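Local coordinates for protein uracil-DNA glycosylase (Sulfolobus tokodaii str. 7, PDB 4ZBY) that belongs to the uracil-DNA glycosylase superfamily and holds an iron/sulfur cluster and a bound uracil in an alpha/beta fold, at residues P94-D97 and E98-A101; T100-S103 and P104-D107. All coordinates share one frame; numbering follows the deposited sequence.

Interaction 1 of 2, residues P94-D97 and E98-A101; sequences PEED and EITA
Pro94 lays its ring CB against CG1 of Ile99, 3.9 Å away, an apolar touch between the approach to a helix and its first turn. Its ring-restricted phi suits the extended backbone that leads into the helix. Next comes Glu95, the N-cap residue, whose backbone N donates to OE1 of Glu98 over 2.7 Å in a nearly straight bond (166°). The N-H meets the carboxylate 56° out of its plane. Glu98 reaches back because its CG stands beside its own backbone N and the chain then runs extended (chi2 158°), which brings Glu98 OE1 to the N of Glu95 and Glu98 OE2 beside Glu95 CG (3.2 Å). The Glu95 carboxylate itself leads away, while the backbone O of Glu95 starts the helical bonding by accepting Ile99 N at 3.1 Å, with a weak second bond from Glu98 N. At Glu96 the carbonyl O is gripped twice by Thr100, from N at 2.8 Å and from OG1 at 3.1 Å, the hydroxyl coming in above the carbonyl plane. Asp97 receives Ala101 N on its O at 3.0 Å. Asp97 OD1 lies 4.4 Å from Glu98 OE2, a like-charge pair probably eased by Lys18 and Arg92, both of which form salt bridges with that OE2. Acidic residues here would also probably interact favourably with the helix dipole at its N-terminal end. The arrangement is the reciprocal half of a capping box, the third helical residue accepting the N-cap N-H, at the start of helix 96-113 beside the iron/sulfur cluster pocket.

Interaction 2 of 2, residues T100-S103 and P104-D107; sequences TACS and PYLD. With SF4 (iron/sulfur cluster), chain B.
Pro104 sets its ring CD 3.4 Å from the carbonyl O of Thr100, where an ordinary helical residue would have offered an N-H. Proline has none to give, and the helix is kinked here, with neither residue 104 nor residue 105 bonded to the turn before in the usual way. Tyr105 instead donates its N to Cys102 O, one residue nearer, at 3.0 Å. Its ring leans toward the cluster side and meets Cys102 SG at the edge, in plane, with CD2 the closest ring atom at 3.9 Å. Cys102 SG also binds the iron FE4 of the iron/sulfur cluster at 2.3 Å; pointing opposite the backbone N (chi1 -162°) carries it out to the metal. Tyr105 CE2 also lies 3.9 Å from cluster sulfur S1, and the aromatic ring thus packs beside both the ligating sulfur and a cluster sulfide. Leu106 is linked to the kink by a water that donates to Cys102 O at 2.8 Å and accepts a weak bond from Leu106 N. With Asp107 regular helix geometry returns: its N donates to Ser103 O at 3.0 Å, nearly straight (173°). A second water donates to Ser103 OG, 2.9 Å from it, and to Asp107 OD2, tying together two polar side chains one turn apart; Ser103 OG bonds back to Ile99 O, while Asp107 OD1 is held by Tyr128 OH. Around this turn, Tyr105 rests on Ile7 and Val11 of helix 4-12, Ser103 and Asp107 face helix 123-133, and Leu106 turns its apolar side chain to Met38 and Val40 of strand 37-41.

How the interactions relate
Both interactions belong to helix 96-113, interaction 1 including the two residues that lead into it; their centres are 9 Å apart, and they overlap at Thr100 and Ala101. Interaction 1 comes first along the chain and forms the helix's capped start; interaction 2 takes over a turn later and includes the proline kink. Pro94, at the start of interaction 1, touches Glu42 of the uracil pocket, its side chain about 8 Å from the bound uracil. Ala101, common to both, lies in the iron/sulfur cluster pocket, where Cys102 of interaction 2 supplies a ligand. The helix and the residues leading into it thus lie between the uracil side of the fold and the cluster.

Interaction 1 of 2, residues P94-D97 and E98-A101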
loop_
_atom_site.group_PDB
_atom_site.type_symbol
_atom_site.label_atom_id
_atom_site.label_comp_id
_atom_site.label_asym_id
_atom_site.label_seq_id
_atom_site.Cartn_x
_atom_site.Cartn_y
_atom_site.Cartn_z
ATOM N N PRO A 94 -10.794 -3.438 8.142
ATOM C CA PRO A 94 -10.191 -4.519 8.935
ATOM C C PRO A 94 -10.302 -4.253 10.420
ATOM O O PRO A 94 -10.212 -3.098 10.822
ATOM C CB PRO A 94 -8.717 -4.499 8.512
ATOM C CG PRO A 94 -8.743 -3.966 7.140
ATOM C CD PRO A 94 -9.896 -2.973 7.082
ATOM N N GLU A 95 -10.518 -5.293 11.217
ATOM C CA GLU A 95 -10.441 -5.151 12.671
ATOM C C GLU A 95 -8.985 -4.986 13.056
ATOM O O GLU A 95 -8.100 -5.233 12.241
ATOM C CB GLU A 95 -11.001 -6.368 13.402
ATOM C CG GLU A 95 -12.267 -6.946 12.853
ATOM C CD GLU A 95 -13.476 -6.299 13.428
ATOM O OE1 GLU A 95 -14.001 -6.811 14.439
ATOM O OE2 GLU A 95 -13.897 -5.268 12.870
ATOM N N GLU A 96 -8.724 -4.587 14.300
ATOM C CA GLU A 96 -7.337 -4.475 14.732
ATOM C C GLU A 96 -6.695 -5.860 14.799
ATOM O O GLU A 96 -5.534 -6.005 14.425
ATOM C CB GLU A 96 -7.222 -3.751 16.082
ATOM C CG GLU A 96 -7.412 -2.225 16.010
ATOM C CD GLU A 96 -6.474 -1.524 15.022
ATOM O OE1 GLU A 96 -5.307 -1.949 14.859
ATOM O OE2 GLU A 96 -6.909 -0.535 14.397
ATOM N N ASP A 97 -7.447 -6.870 15.235
ATOM C CA ASP A 97 -6.894 -8.217 15.318
ATOM C C ASP A 97 -6.584 -8.764 13.922
ATOM O O ASP A 97 -5.741 -9.651 13.766
ATOM C CB ASP A 97 -7.837 -9.163 16.069
ATOM C CG ASP A 97 -9.027 -9.610 15.231
ATOM O OD1 ASP A 97 -9.743 -8.745 14.705
ATOM O OD2 ASP A 97 -9.256 -10.835 15.103
ATOM N N GLU A 98 -7.252 -8.228 12.906
ATOM C CA GLU A 98 -6.984 -8.662 11.538
ATOM C C GLU A 98 -5.711 -7.987 11.025
ATOM O O GLU A 98 -4.887 -8.611 10.354
ATOM C CB GLU A 98 -8.194 -8.370 10.639
ATOM C CG GLU A 98 -9.388 -9.259 10.986
ATOM C CD GLU A 98 -10.726 -8.692 10.537
ATOM O OE1 GLU A 98 -10.759 -7.598 9.930
ATOM O OE2 GLU A 98 -11.733 -9.385 10.780
ATOM N N ILE A 99 -5.532 -6.718 11.366
ATOM C CA ILE A 99 -4.305 -6.021 10.994
ATOM C C ILE A 99 -3.122 -6.667 11.712
ATOM O O ILE A 99 -2.078 -6.909 11.107
ATOM C CB ILE A 99 -4.395 -4.528 11.320
ATOM C CG1 ILE A 99 -5.355 -3.847 10.340
ATOM C CG2 ILE A 99 -3.008 -3.847 11.219
ATOM C CD1 ILE A 99 -5.776 -2.450 10.758
ATOM N N THR A 100 -3.297 -6.958 12.996
ATOM C CA THR A 100 -2.260 -7.625 13.778
ATOM C C THR A 100 -1.888 -8.983 13.175
ATOM O O THR A 100 -0.706 -9.329 13.086
ATOM C CB THR A 100 -2.697 -7.804 15.250
ATOM O OG1 THR A 100 -2.838 -6.517 15.859
ATOM C CG2 THR A 100 -1.667 -8.599 16.020
ATOM N N ALA A 101 -2.886 -9.730 12.715
ATOM C CA ALA A 101 -2.651 -11.066 12.163
ATOM C C ALA A 101 -1.965 -11.030 10.805
ATOM O O ALA A 101 -1.114 -11.868 10.506
ATOM C CB ALA A 101 -3.961 -11.836 12.052
#

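Interaction 2 of 2, residues T100-S103 and P104-D107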
loop_
_atom_site.group_PDB
_atom_site.type_symbol
_atom_site.label_atom_id
_atom_site.label_comp_id
_atom_site.label_asym_id
_atom_site.label_seq_id
_atom_site.Cartn_x
_atom_site.Cartn_y
_atom_site.Cartn_z
ATOM N N THR A 100 -3.297 -6.958 12.996
ATOM C CA THR A 100 -2.260 -7.625 13.778
ATOM C C THR A 100 -1.888 -8.983 13.175
ATOM O O THR A 100 -0.706 -9.329 13.086
ATOM C CB THR A 100 -2.697 -7.804 15.250
ATOM O OG1 THR A 100 -2.838 -6.517 15.859
ATOM C CG2 THR A 100 -1.667 -8.599 16.020
ATOM N N ALA A 101 -2.886 -9.730 12.715
ATOM C CA ALA A 101 -2.651 -11.066 12.163
ATOM C C ALA A 101 -1.965 -11.030 10.805
ATOM O O ALA A 101 -1.114 -11.868 10.506
ATOM C CB ALA A 101 -3.961 -11.836 12.052
ATOM N N CYS A 102 -2.348 -10.070 9.970
ATOM C CA CYS A 102 -1.903 -10.061 8.582
ATOM C C CYS A 102 -0.649 -9.235 8.363
ATOM O O CYS A 102 0.112 -9.484 7.444
ATOM C CB CYS A 102 -3.009 -9.516 7.688
ATOM S SG CYS A 102 -2.793 -9.925 5.940
ATOM N N SER A 103 -0.461 -8.204 9.173
ATOM C CA SER A 103 0.628 -7.278 8.887
ATOM C C SER A 103 2.046 -7.896 8.861
ATOM O O SER A 103 2.910 -7.355 8.174
ATOM C CB SER A 103 0.588 -6.096 9.863
ATOM O OG SER A 103 0.738 -6.500 11.203
ATOM N N PRO A 104 2.291 -9.037 9.547
ATOM C CA PRO A 104 3.646 -9.584 9.385
ATOM C C PRO A 104 4.001 -9.930 7.938
ATOM O O PRO A 104 5.192 -9.924 7.597
ATOM C CB PRO A 104 3.621 -10.841 10.252
ATOM C CG PRO A 104 2.665 -10.493 11.355
ATOM C CD PRO A 104 1.574 -9.705 10.651
ATOM N N TYR A 105 3.000 -10.195 7.097
ATOM C CA TYR A 105 3.262 -10.414 5.673
ATOM C C TYR A 105 3.802 -9.150 5.037
ATOM O O TYR A 105 4.765 -9.204 4.284
ATOM C CB TYR A 105 1.991 -10.840 4.929
ATOM C CG TYR A 105 1.476 -12.236 5.263
ATOM C CD1 TYR A 105 2.344 -13.322 5.269
ATOM C CD2 TYR A 105 0.121 -12.457 5.545
ATOM C CE1 TYR A 105 1.896 -14.605 5.517
ATOM C CE2 TYR A 105 -0.346 -13.739 5.803
ATOM C CZ TYR A 105 0.565 -14.813 5.786
ATOM O OH TYR A 105 0.148 -16.099 6.049
ATOM N N LEU A 106 3.174 -8.014 5.331
ATOM C CA LEU A 106 3.678 -6.737 4.804
ATOM C C LEU A 106 5.111 -6.424 5.307
ATOM O O LEU A 106 5.963 -5.997 4.532
ATOM C CB LEU A 106 2.725 -5.611 5.193
ATOM C CG LEU A 106 3.150 -4.199 4.777
ATOM C CD1 LEU A 106 3.242 -4.122 3.279
ATOM C CD2 LEU A 106 2.157 -3.169 5.309
ATOM N N ASP A 107 5.342 -6.624 6.599
ATOM C CA ASP A 107 6.674 -6.481 7.198
ATOM C C ASP A 107 7.684 -7.286 6.388
ATOM O O ASP A 107 8.772 -6.807 6.067
ATOM C CB ASP A 107 6.715 -6.976 8.641
ATOM C CG ASP A 107 5.870 -6.156 9.581
ATOM O OD1 ASP A 107 5.483 -5.024 9.238
ATOM O OD2 ASP A 107 5.612 -6.652 10.688
HETATM FE FE1 SF4 B . -6.220 -12.846 7.509
HETATM FE FE2 SF4 B . -4.389 -14.418 6.372
HETATM FE FE3 SF4 B . -6.176 -13.119 4.828
HETATM FE FE4 SF4 B . -4.236 -11.769 6.060
HETATM S S1 SF4 B . -3.974 -13.302 4.404
HETATM S S2 SF4 B . -6.399 -11.175 5.947
HETATM S S3 SF4 B . -4.033 -12.933 8.014
HETATM S S4 SF4 B . -6.628 -14.745 6.406
HETATM O O HOH W 1 0.024 -7.747 5.303
HETATM O O HOH W 2 3.380 -7.029 12.262
#